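Long-range contact in glucosamine-6-phosphate deaminase (Thermotoga maritima, PDB 1J5X), which belongs to the SIS-domain family of alpha/beta proteins and carries two parallel beta-sheets flanked by helices: residues C60-N65 with A231-E236. Numbering follows the deposited sequence.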
loop_
_atom_site.group_PDB
_atom_site.type_symbol
_atom_site.label_atom_id
_atom_site.label_comp_id
_atom_site.label_asym_id
_atom_site.label_seq_id
_atom_site.Cartn_x
_atom_site.Cartn_y
_atom_site.Cartn_z
ATOM N N CYS A 60 0.955 4.609 10.735
ATOM C CA CYS A 60 2.396 4.337 10.838
ATOM C C CYS A 60 2.849 3.180 9.967
ATOM O O CYS A 60 2.103 2.181 9.836
ATOM C CB CYS A 60 2.794 3.957 12.283
ATOM S SG CYS A 60 2.349 5.204 13.531
ATOM N N GLY A 61 4.034 3.322 9.384
ATOM C CA GLY A 61 4.624 2.231 8.580
ATOM C C GLY A 61 3.733 1.873 7.400
ATOM O O GLY A 61 3.313 2.787 6.633
ATOM N N SER A 62 3.465 0.577 7.207
ATOM C CA SER A 62 2.556 0.180 6.104
ATOM C C SER A 62 1.235 0.903 6.183
ATOM O O SER A 62 0.612 1.157 5.126
ATOM C CB SER A 62 2.222 -1.336 6.109
ATOM O OG SER A 62 3.429 -2.028 6.097
ATOM N N SER A 63 0.769 1.219 7.406
ATOM C CA SER A 63 -0.529 1.899 7.523
ATOM C C SER A 63 -0.411 3.390 7.111
ATOM O O SER A 63 -1.388 4.045 6.754
ATOM C CB SER A 63 -1.084 1.775 8.931
ATOM O OG SER A 63 -1.798 0.534 9.098
ATOM N N TYR A 64 0.790 3.924 7.203
ATOM C CA TYR A 64 0.961 5.294 6.720
ATOM C C TYR A 64 0.978 5.178 5.217
ATOM O O TYR A 64 0.451 6.048 4.507
ATOM C CB TYR A 64 2.285 5.929 7.205
ATOM C CG TYR A 64 2.674 7.165 6.405
ATOM C CD1 TYR A 64 1.979 8.376 6.568
ATOM C CD2 TYR A 64 3.667 7.057 5.397
ATOM C CE1 TYR A 64 2.225 9.487 5.732
ATOM C CE2 TYR A 64 3.924 8.187 4.520
ATOM C CZ TYR A 64 3.176 9.373 4.704
ATOM O OH TYR A 64 3.287 10.423 3.796
ATOM N N ASN A 65 1.648 4.152 4.692
ATOM C CA ASN A 65 1.645 4.029 3.224
ATOM C C ASN A 65 0.243 3.840 2.670
ATOM O O ASN A 65 -0.069 4.317 1.550
ATOM C CB ASN A 65 2.548 2.862 2.771
ATOM C CG ASN A 65 4.008 3.107 3.148
ATOM O OD1 ASN A 65 4.494 4.243 3.131
ATOM N ND2 ASN A 65 4.716 2.041 3.458
ATOM N N ALA A 231 8.501 -0.982 -1.378
ATOM C CA ALA A 231 9.845 -0.945 -0.808
ATOM C C ALA A 231 9.852 -1.459 0.605
ATOM O O ALA A 231 10.747 -2.230 0.998
ATOM C CB ALA A 231 10.419 0.502 -0.896
ATOM N N LEU A 232 8.828 -1.120 1.378
ATOM C CA LEU A 232 8.821 -1.548 2.761
ATOM C C LEU A 232 8.688 -3.074 2.863
ATOM O O LEU A 232 9.285 -3.735 3.762
ATOM C CB LEU A 232 7.673 -0.839 3.518
ATOM C CG LEU A 232 7.485 -1.310 4.957
ATOM C CD1 LEU A 232 8.765 -0.924 5.680
ATOM C CD2 LEU A 232 6.321 -0.637 5.675
ATOM N N LYS A 233 7.892 -3.673 1.968
ATOM C CA LYS A 233 7.759 -5.140 2.016
ATOM C C LYS A 233 9.106 -5.797 1.771
ATOM O O LYS A 233 9.438 -6.788 2.441
ATOM C CB LYS A 233 6.768 -5.650 0.953
ATOM C CG LYS A 233 5.369 -5.029 0.938
ATOM C CD LYS A 233 4.526 -5.301 2.176
ATOM C CE LYS A 233 4.929 -4.412 3.420
ATOM N NZ LYS A 233 3.757 -4.212 4.372
ATOM N N CYS A 234 9.873 -5.295 0.822
ATOM C CA CYS A 234 11.157 -5.930 0.551
ATOM C C CYS A 234 12.175 -5.641 1.603
ATOM O O CYS A 234 13.108 -6.443 1.799
ATOM C CB CYS A 234 11.700 -5.540 -0.782
ATOM S SG CYS A 234 10.586 -6.219 -2.110
ATOM N N ILE A 235 12.007 -4.515 2.293
ATOM C CA ILE A 235 12.950 -4.210 3.368
ATOM C C ILE A 235 12.665 -5.149 4.501
ATOM O O ILE A 235 13.579 -5.834 4.968
ATOM C CB ILE A 235 12.808 -2.714 3.863
ATOM C CG1 ILE A 235 13.410 -1.777 2.816
ATOM C CG2 ILE A 235 13.485 -2.548 5.233
ATOM C CD1 ILE A 235 12.949 -0.238 2.906
ATOM N N GLU A 236 11.412 -5.237 4.923
ATOM C CA GLU A 236 11.071 -6.075 6.027
ATOM C C GLU A 236 11.227 -7.573 5.760
ATOM O O GLU A 236 11.770 -8.317 6.596
ATOM C CB GLU A 236 9.642 -5.863 6.472
ATOM C CG GLU A 236 9.302 -4.478 7.041
ATOM C CD GLU A 236 7.800 -4.340 7.331
ATOM O OE1 GLU A 236 6.982 -4.779 6.486
ATOM O OE2 GLU A 236 7.406 -3.782 8.372
HETATM O O HOH W 1 4.284 -4.174 7.244
#
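Leu-232 of helix 222-238 puts one methyl, CD2, against the first turn of helix 62-78, which follows a strand of the parallel sheet in the SIS domain; helix 222-238 follows strand 214-218 of the second sheet, so the contact joins the two alpha/beta halves of the chain. With CG anti to the backbone N (chi1 175°), Leu-232 CD2 reaches the N-terminal end of helix 62-78 and lies 3.2 Å from Ser-62 OG. The backbone is close as well, with Ser-62 N 3.5 Å from Leu-232 CD2. Asn-65, one turn on, brings its amide ND2 to 3.8 Å from Leu-232 CD2. Gly-61 occupies the N-cap position, and its phi of 60° favours glycine.

Beside this methyl, Lys-233 bends at chi2 and chi3, which carries NZ to 2.8 Å from Ser-62 OG. The ammonium also pairs with Glu-229 in a salt bridge and donates to the carbonyl O of Met-160. Glu-229 serves both segments, because its OE1 accepts a hydrogen bond from Asn-65 ND2 and has a weak one with Ser-62 OG. This carboxylate one turn before Lys-233 therefore holds the Asn-65 amide and is placed to balance the charge of Lys-233. A water closes a second route between the helices: 2.6 Å from Ser-62 OG, it donates to Glu-236 OE1 at 2.9 Å.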